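Local coordinates for putative oxidoreductase (Klebsiella pneumoniae subsp. pneumoniae MGH 78578, PDB 3E82), which is a putative oxidoreductase of the Gfo/Idh/MocA family that probably binds a nicotinamide dinucleotide in its Rossmann domain, its substrate being unknown, at residues 5-10 with 32-37; 119-124 with 318-323; 252-257 with 275-280. One frame throughout, in Å; residues are numbered along the deposited sequence.

Contact 1: 5-10 with 32-37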
loop_
_atom_site.group_PDB
_atom_site.type_symbol
_atom_site.label_atom_id
_atom_site.label_comp_id
_atom_site.label_asym_id
_atom_site.label_seq_id
_atom_site.Cartn_x
_atom_site.Cartn_y
_atom_site.Cartn_z
ATOM N N ASN B 5 24.887 31.715 33.391
ATOM C CA ASN B 5 24.886 32.569 32.208
ATOM C C ASN B 5 25.419 31.910 30.938
ATOM O O ASN B 5 25.125 32.362 29.833
ATOM C CB ASN B 5 25.707 33.834 32.494
ATOM C CG ASN B 5 25.324 35.002 31.596
ATOM O OD1 ASN B 5 24.210 35.528 31.685
ATOM N ND2 ASN B 5 26.244 35.414 30.727
ATOM N N ASN B 6 26.198 30.844 31.093
ATOM C CA ASN B 6 26.789 30.167 29.941
ATOM C C ASN B 6 25.922 29.075 29.320
ATOM O O ASN B 6 26.354 28.373 28.401
ATOM C CB ASN B 6 28.156 29.587 30.334
ATOM C CG ASN B 6 28.051 28.513 31.393
ATOM O OD1 ASN B 6 27.115 28.503 32.192
ATOM N ND2 ASN B 6 29.026 27.611 31.419
ATOM N N THR B 7 24.698 28.933 29.818
ATOM C CA THR B 7 23.787 27.925 29.292
ATOM C C THR B 7 22.619 28.553 28.545
ATOM O O THR B 7 22.357 29.757 28.653
ATOM C CB THR B 7 23.195 27.049 30.417
ATOM O OG1 THR B 7 22.653 27.894 31.440
ATOM C CG2 THR B 7 24.253 26.146 31.017
ATOM N N ILE B 8 21.927 27.724 27.770
ATOM C CA ILE B 8 20.758 28.170 27.033
ATOM C C ILE B 8 19.615 27.892 28.008
ATOM O O ILE B 8 19.218 26.740 28.218
ATOM C CB ILE B 8 20.589 27.367 25.714
ATOM C CG1 ILE B 8 21.726 27.730 24.756
ATOM C CG2 ILE B 8 19.257 27.682 25.066
ATOM C CD1 ILE B 8 21.750 26.910 23.475
ATOM N N ASN B 9 19.110 28.954 28.624
ATOM C CA ASN B 9 18.044 28.811 29.609
ATOM C C ASN B 9 16.660 28.694 28.980
ATOM O O ASN B 9 16.186 29.580 28.264
ATOM C CB ASN B 9 18.149 29.955 30.615
ATOM C CG ASN B 9 19.533 30.006 31.262
ATOM O OD1 ASN B 9 20.069 28.971 31.680
ATOM N ND2 ASN B 9 20.121 31.199 31.335
ATOM N N ILE B 10 16.022 27.568 29.276
ATOM C CA ILE B 10 14.724 27.221 28.720
ATOM C C ILE B 10 13.520 27.293 29.659
ATOM O O ILE B 10 13.610 26.997 30.847
ATOM C CB ILE B 10 14.770 25.775 28.168
ATOM C CG1 ILE B 10 15.878 25.641 27.118
ATOM C CG2 ILE B 10 13.419 25.383 27.602
ATOM C CD1 ILE B 10 16.229 24.190 26.790
ATOM N N GLY B 32 24.598 21.937 28.142
ATOM C CA GLY B 32 24.540 23.231 27.488
ATOM C C GLY B 32 23.142 23.806 27.561
ATOM O O GLY B 32 22.956 25.016 27.425
ATOM N N LEU B 33 22.162 22.933 27.777
ATOM C CA LEU B 33 20.775 23.357 27.887
ATOM C C LEU B 33 20.376 23.323 29.354
ATOM O O LEU B 33 20.720 22.393 30.078
ATOM C CB LEU B 33 19.857 22.423 27.097
ATOM C CG LEU B 33 20.069 22.331 25.587
ATOM C CD1 LEU B 33 18.947 21.490 24.996
ATOM C CD2 LEU B 33 20.072 23.738 24.966
ATOM N N ASN B 34 19.645 24.332 29.798
ATOM C CA ASN B 34 19.227 24.369 31.191
ATOM C C ASN B 34 17.723 24.631 31.313
ATOM O O ASN B 34 17.238 25.702 30.969
ATOM C CB ASN B 34 20.044 25.445 31.934
ATOM C CG ASN B 34 19.526 25.728 33.332
ATOM O OD1 ASN B 34 19.129 24.822 34.067
ATOM N ND2 ASN B 34 19.543 26.999 33.712
ATOM N N LEU B 35 16.990 23.628 31.774
ATOM C CA LEU B 35 15.552 23.767 31.978
ATOM C C LEU B 35 15.396 24.497 33.317
ATOM O O LEU B 35 15.466 23.882 34.382
ATOM C CB LEU B 35 14.890 22.390 32.044
ATOM C CG LEU B 35 13.380 22.382 32.307
ATOM C CD1 LEU B 35 12.658 23.306 31.332
ATOM C CD2 LEU B 35 12.864 20.956 32.181
ATOM N N ALA B 36 15.192 25.810 33.249
ATOM C CA ALA B 36 15.078 26.643 34.444
ATOM C C ALA B 36 13.651 27.000 34.831
ATOM O O ALA B 36 13.375 27.284 36.002
ATOM C CB ALA B 36 15.882 27.917 34.247
ATOM N N PHE B 37 12.749 27.001 33.856
ATOM C CA PHE B 37 11.356 27.345 34.122
ATOM C C PHE B 37 10.365 26.360 33.504
ATOM O O PHE B 37 10.612 25.782 32.447
ATOM C CB PHE B 37 11.043 28.744 33.576
ATOM C CG PHE B 37 11.917 29.830 34.136
ATOM C CD1 PHE B 37 11.612 30.433 35.355
ATOM C CD2 PHE B 37 13.047 30.251 33.442
ATOM C CE1 PHE B 37 12.422 31.443 35.870
ATOM C CE2 PHE B 37 13.864 31.257 33.945
ATOM C CZ PHE B 37 13.553 31.857 35.162
#
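Ile8 and Ile10 pack against Leu33 and Leu35 on one face of two neighbouring parallel strands, the first and second of the Rossmann beta-alpha-beta unit joined by helix 17-28. This is the tight side. Leu33 CD2 lies 3.7 Å from Ile8 CB, the two side chains running side by side, and Ile10 CD1 meets Leu33 CB at 4.0 Å; helices 17-28 and 300-310 cover this branched, apolar layer. Between the strands, Ile8 N donates to Gly32 O, Asn34 N to Ile8 O and Ile10 N to Asn34 O, at 2.8 to 2.9 Å. Farther on, Ile10 O takes both Ala36 N and Phe37 N.

The solvent side is the end where Thr7 meets Gly32, both partly exposed; Gly32, with its positive phi, suits the turn into the second strand. The face of Thr7, Asn9 and Asn34 is polar. CG of Asn34 is anti to its backbone N (chi1 170°), and the turn about chi2 (40°) brings ND2 to Asn9 OD1 at 2.9 Å, fairly straight (165°) and from above the carbonyl plane. Thr7 OG1, which also bonds Ser4, reaches OD1 from the opposite face. With Asn9 ND2 bonded to Ser4 O, the buried amide is gripped at both ends, which should fix its rotation and pay for its burial.

Contact 2: 119-124 with 318-323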
loop_
_atom_site.group_PDB
_atom_site.type_symbol
_atom_site.label_atom_id
_atom_site.label_comp_id
_atom_site.label_asym_id
_atom_site.label_seq_id
_atom_site.Cartn_x
_atom_site.Cartn_y
_atom_site.Cartn_z
ATOM N N ARG B 119 15.204 35.492 15.257
ATOM C CA ARG B 119 15.253 34.457 16.276
ATOM C C ARG B 119 15.003 33.092 15.631
ATOM O O ARG B 119 14.327 33.004 14.607
ATOM C CB ARG B 119 14.203 34.736 17.357
ATOM C CG ARG B 119 14.576 35.882 18.308
ATOM C CD ARG B 119 15.681 35.461 19.257
ATOM N NE ARG B 119 16.295 36.592 19.942
ATOM C CZ ARG B 119 17.421 36.505 20.649
ATOM N NH1 ARG B 119 18.046 35.335 20.764
ATOM N NH2 ARG B 119 17.946 37.591 21.214
ATOM N N LEU B 120 15.559 32.035 16.217
ATOM C CA LEU B 120 15.349 30.690 15.695
ATOM C C LEU B 120 13.960 30.185 16.064
ATOM O O LEU B 120 13.518 30.316 17.209
ATOM C CB LEU B 120 16.387 29.700 16.250
ATOM C CG LEU B 120 16.244 28.231 15.784
ATOM C CD1 LEU B 120 17.611 27.566 15.749
ATOM C CD2 LEU B 120 15.282 27.454 16.706
ATOM N N LEU B 121 13.279 29.613 15.081
ATOM C CA LEU B 121 11.952 29.030 15.284
ATOM C C LEU B 121 12.041 27.627 14.711
ATOM O O LEU B 121 12.546 27.445 13.605
ATOM C CB LEU B 121 10.879 29.809 14.520
ATOM C CG LEU B 121 9.502 29.133 14.384
ATOM C CD1 LEU B 121 8.879 28.895 15.742
ATOM C CD2 LEU B 121 8.601 30.009 13.537
ATOM N N SER B 122 11.564 26.639 15.456
ATOM C CA SER B 122 11.602 25.262 14.970
ATOM C C SER B 122 10.367 24.500 15.441
ATOM O O SER B 122 9.618 24.988 16.286
ATOM C CB SER B 122 12.876 24.572 15.466
ATOM O OG SER B 122 13.033 23.309 14.848
ATOM N N VAL B 123 10.148 23.315 14.877
ATOM C CA VAL B 123 9.009 22.486 15.243
ATOM C C VAL B 123 9.572 21.122 15.640
ATOM O O VAL B 123 10.525 20.642 15.026
ATOM C CB VAL B 123 8.021 22.335 14.059
ATOM C CG1 VAL B 123 6.848 21.449 14.468
ATOM C CG2 VAL B 123 7.526 23.711 13.619
ATOM N N PHE B 124 8.971 20.504 16.653
ATOM C CA PHE B 124 9.448 19.230 17.180
ATOM C C PHE B 124 9.233 17.999 16.295
ATOM O O PHE B 124 8.476 17.098 16.649
ATOM C CB PHE B 124 8.836 18.996 18.576
ATOM C CG PHE B 124 9.540 17.936 19.404
ATOM C CD1 PHE B 124 10.914 18.013 19.659
ATOM C CD2 PHE B 124 8.817 16.891 19.972
ATOM C CE1 PHE B 124 11.552 17.056 20.475
ATOM C CE2 PHE B 124 9.444 15.931 20.786
ATOM C CZ PHE B 124 10.809 16.012 21.038
ATOM N N VAL B 318 15.879 21.898 12.034
ATOM C CA VAL B 318 14.524 21.729 11.539
ATOM C C VAL B 318 13.910 23.095 11.280
ATOM O O VAL B 318 13.142 23.601 12.093
ATOM C CB VAL B 318 13.647 20.981 12.557
ATOM C CG1 VAL B 318 12.245 20.753 11.974
ATOM C CG2 VAL B 318 14.313 19.665 12.946
ATOM N N PRO B 319 14.269 23.724 10.153
ATOM C CA PRO B 319 13.715 25.044 9.831
ATOM C C PRO B 319 12.199 24.968 9.690
ATOM O O PRO B 319 11.650 23.961 9.226
ATOM C CB PRO B 319 14.421 25.411 8.534
ATOM C CG PRO B 319 14.744 24.066 7.925
ATOM C CD PRO B 319 15.209 23.275 9.114
ATOM N N PRO B 320 11.499 26.034 10.097
ATOM C CA PRO B 320 10.036 26.071 10.020
ATOM C C PRO B 320 9.416 25.766 8.657
ATOM O O PRO B 320 8.319 25.205 8.586
ATOM C CB PRO B 320 9.688 27.470 10.545
ATOM C CG PRO B 320 10.930 28.285 10.291
ATOM C CD PRO B 320 12.052 27.318 10.579
ATOM N N VAL B 321 10.107 26.124 7.581
ATOM C CA VAL B 321 9.586 25.854 6.247
ATOM C C VAL B 321 9.430 24.341 5.992
ATOM O O VAL B 321 8.596 23.920 5.185
ATOM C CB VAL B 321 10.490 26.475 5.157
ATOM C CG1 VAL B 321 11.832 25.757 5.097
ATOM C CG2 VAL B 321 9.779 26.433 3.821
ATOM N N GLU B 322 10.226 23.532 6.689
ATOM C CA GLU B 322 10.135 22.089 6.528
ATOM C C GLU B 322 8.890 21.588 7.233
ATOM O O GLU B 322 8.303 20.593 6.824
ATOM C CB GLU B 322 11.381 21.394 7.083
ATOM C CG GLU B 322 12.657 21.848 6.397
ATOM C CD GLU B 322 13.850 20.968 6.707
ATOM O OE1 GLU B 322 13.840 20.261 7.739
ATOM O OE2 GLU B 322 14.810 20.998 5.911
ATOM N N ALA B 323 8.489 22.278 8.295
ATOM C CA ALA B 323 7.281 21.901 9.017
ATOM C C ALA B 323 6.098 22.338 8.158
ATOM O O ALA B 323 5.059 21.678 8.132
ATOM C CB ALA B 323 7.232 22.586 10.383
#
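Val318 opens the contact against Ser122, its carbonyl O accepting from Ser122 OG at 2.8 Å. The hydroxyl stands anti to its own backbone N (chi1 -171°), which carries it to this carbonyl and also to Tyr302 of helix 300-310. A serine is small enough to fit here and gives the buried carbonyl a donor. Beside this bond, Val318 CG1 lies 3.5 Å from the carbonyl oxygen Val123 O.

Pro320 CD sits 3.1 Å from Leu121 O, a carbonyl that also accepts from Asn316, while Pro320 CB meets Leu121 CD2 at 4.1 Å, the two side chains crossing obliquely. Strand 121-123 is one of the two edge strands of the parallel Rossmann sheet within this chain, so the buried contact joins that sheet to helix 320-339 of the C-terminal alpha/beta domain. Proline suits the start of a helix, where its missing N-H costs no bond.

Farther along, the carboxylate of Glu322 makes a salt bridge with Arg128. One turn into the helix, Ala323 points its CB toward the strand and meets Val123 CG2 at only 3.4 Å, a tight fit for a methyl against a branched side chain.

Contact 3: 252-257 with 275-280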
loop_
_atom_site.group_PDB
_atom_site.type_symbol
_atom_site.label_atom_id
_atom_site.label_comp_id
_atom_site.label_asym_id
_atom_site.label_seq_id
_atom_site.Cartn_x
_atom_site.Cartn_y
_atom_site.Cartn_z
ATOM N N LYS B 252 12.126 -3.386 7.486
ATOM C CA LYS B 252 12.405 -3.146 8.896
ATOM C C LYS B 252 11.065 -3.497 9.518
ATOM O O LYS B 252 10.086 -2.766 9.379
ATOM C CB LYS B 252 12.755 -1.681 9.178
ATOM C CG LYS B 252 13.015 -1.392 10.674
ATOM C CD LYS B 252 14.187 -2.220 11.218
ATOM C CE LYS B 252 14.590 -1.813 12.641
ATOM N NZ LYS B 252 13.477 -2.014 13.640
ATOM N N ALA B 253 11.017 -4.640 10.178
ATOM C CA ALA B 253 9.792 -5.124 10.781
ATOM C C ALA B 253 9.225 -4.272 11.908
ATOM O O ALA B 253 8.090 -3.791 11.825
ATOM C CB ALA B 253 10.009 -6.552 11.278
ATOM N N ARG B 254 10.030 -4.086 12.950
ATOM C CA ARG B 254 9.625 -3.366 14.153
ATOM C C ARG B 254 9.961 -1.870 14.185
ATOM O O ARG B 254 10.890 -1.411 13.530
ATOM C CB ARG B 254 10.248 -4.077 15.365
ATOM C CG ARG B 254 9.717 -3.642 16.726
ATOM C CD ARG B 254 10.430 -4.382 17.863
ATOM N NE ARG B 254 11.877 -4.218 17.766
ATOM C CZ ARG B 254 12.769 -4.833 18.538
ATOM N NH1 ARG B 254 12.375 -5.671 19.489
ATOM N NH2 ARG B 254 14.064 -4.614 18.350
ATOM N N ALA B 255 9.196 -1.113 14.966
ATOM C CA ALA B 255 9.409 0.324 15.085
ATOM C C ALA B 255 10.412 0.677 16.176
ATOM O O ALA B 255 10.695 -0.128 17.063
ATOM C CB ALA B 255 8.085 1.023 15.368
ATOM N N ASP B 256 10.953 1.888 16.088
ATOM C CA ASP B 256 11.897 2.410 17.067
ATOM C C ASP B 256 11.230 2.297 18.449
ATOM O O ASP B 256 10.011 2.418 18.555
ATOM C CB ASP B 256 12.202 3.876 16.723
ATOM C CG ASP B 256 12.962 4.590 17.815
ATOM O OD1 ASP B 256 14.209 4.678 17.737
ATOM O OD2 ASP B 256 12.302 5.060 18.760
ATOM N N GLN B 257 12.018 2.071 19.498
ATOM C CA GLN B 257 11.462 1.919 20.849
ATOM C C GLN B 257 11.682 3.087 21.816
ATOM O O GLN B 257 11.411 2.950 23.012
ATOM C CB GLN B 257 12.015 0.648 21.520
ATOM C CG GLN B 257 13.517 0.716 21.826
ATOM C CD GLN B 257 13.967 -0.225 22.951
ATOM O OE1 GLN B 257 15.156 -0.535 23.068
ATOM N NE2 GLN B 257 13.025 -0.667 23.784
ATOM N N GLN B 275 18.345 1.655 21.593
ATOM C CA GLN B 275 18.883 0.427 21.025
ATOM C C GLN B 275 17.787 -0.292 20.264
ATOM O O GLN B 275 16.624 -0.269 20.667
ATOM C CB GLN B 275 19.448 -0.477 22.125
ATOM C CG GLN B 275 20.759 0.043 22.697
ATOM C CD GLN B 275 21.857 0.099 21.650
ATOM O OE1 GLN B 275 22.713 0.983 21.675
ATOM N NE2 GLN B 275 21.840 -0.852 20.728
ATOM N N ASP B 276 18.160 -0.927 19.160
ATOM C CA ASP B 276 17.198 -1.645 18.338
ATOM C C ASP B 276 17.816 -2.953 17.846
ATOM O O ASP B 276 18.595 -2.961 16.892
ATOM C CB ASP B 276 16.798 -0.779 17.144
ATOM C CG ASP B 276 15.557 -1.289 16.444
ATOM O OD1 ASP B 276 15.207 -2.475 16.635
ATOM O OD2 ASP B 276 14.941 -0.501 15.698
ATOM N N ASP B 277 17.457 -4.057 18.493
ATOM C CA ASP B 277 17.995 -5.354 18.110
ATOM C C ASP B 277 17.154 -6.073 17.045
ATOM O O ASP B 277 17.264 -7.286 16.864
ATOM C CB ASP B 277 18.173 -6.232 19.353
ATOM C CG ASP B 277 16.863 -6.573 20.021
ATOM O OD1 ASP B 277 15.840 -5.941 19.684
ATOM O OD2 ASP B 277 16.858 -7.470 20.893
ATOM N N ASP B 278 16.305 -5.316 16.354
ATOM C CA ASP B 278 15.490 -5.858 15.270
ATOM C C ASP B 278 16.273 -5.402 14.052
ATOM O O ASP B 278 16.298 -4.220 13.721
ATOM C CB ASP B 278 14.087 -5.245 15.259
ATOM C CG ASP B 278 13.253 -5.719 14.074
ATOM O OD1 ASP B 278 13.010 -6.940 13.968
ATOM O OD2 ASP B 278 12.841 -4.876 13.246
ATOM N N PRO B 279 16.927 -6.342 13.366
ATOM C CA PRO B 279 17.718 -5.981 12.197
ATOM C C PRO B 279 16.970 -5.634 10.929
ATOM O O PRO B 279 15.784 -5.920 10.774
ATOM C CB PRO B 279 18.597 -7.204 12.007
ATOM C CG PRO B 279 17.641 -8.302 12.315
ATOM C CD PRO B 279 16.933 -7.802 13.567
ATOM N N LEU B 280 17.698 -4.998 10.028
ATOM C CA LEU B 280 17.175 -4.647 8.730
ATOM C C LEU B 280 17.335 -5.955 7.959
ATOM O O LEU B 280 18.384 -6.604 8.054
ATOM C CB LEU B 280 18.043 -3.555 8.109
ATOM C CG LEU B 280 18.043 -2.192 8.816
ATOM C CD1 LEU B 280 19.433 -1.565 8.732
ATOM C CD2 LEU B 280 16.990 -1.281 8.186
HETATM O O HOH W 1 12.408 -1.963 16.829
HETATM O O HOH W 2 14.737 1.930 18.955
#
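Lys252 starts with CG anti to its backbone N (chi1 178°), and bends at chi2 and at chi4 (62°) curl the chain so that NZ meets Asp276 tip to tip and also reaches Asp278. In Asp278, CG anti to the backbone N (chi1 176°) is set toward segment 252-257, and chi2 turns OD2 to the lysine. NZ lies 2.9 Å from Asp276 OD2 and 3.0 Å from Asp278 OD2, using the anti lone pair of the latter, and donates a further bond to Arg254 O. A long, flexible lysine suits a place where three oxygens converge.

Asp278 OD2 also accepts from Arg254 N, which comes from above the carboxylate plane. At the guanidinium edge, Arg254 NH2 binds Asp277 OD1 at 2.6 Å, with the flat groups nearly coplanar, and also Asp276 OD1 at 3.0 Å, on the carboxylate whose other oxygen Lys252 holds. Arginine suits this place because its planar guanidinium can offer one NH2 to two carboxylates while its backbone N serves a third. The backbone N of Asp278 donates to Asp276 OD1, forming an Asx turn, and approaches from the opposite face to the arginine. This salt-bridge network joins the two loops flanking helix 258-263, between strands 248-252 and 280-284 of the C-terminal domain's mixed sheet. The clustered aspartates would probably repel one another without the two cations, and Ser131 gives Asp276 OD2 another donor.

Deeper, Lys252 CD rests against Leu280 CD2 at 4.2 Å.

From the N terminus, contact 1 closes first: it completes a short loop, the beta-alpha-beta unit of strand 8-13, helix 17-28 and strand 33-39, pairing two neighbouring strands of the parallel Rossmann sheet. The chain completes that sheet at strand 121-123, where contact 2 opens. It stays open through the mixed sheet of the C-terminal domain and closes only at 318-323, tying one of the sheet's two edge strands to helix 320-339. Contact 3 opens and closes within that long excursion, joining the loops on either side of helix 258-263. Contacts 1 and 2 thus share one sheet, their centres about 20 Å apart, whereas contacts 2 and 3 lie on opposite sides of the chain's centre.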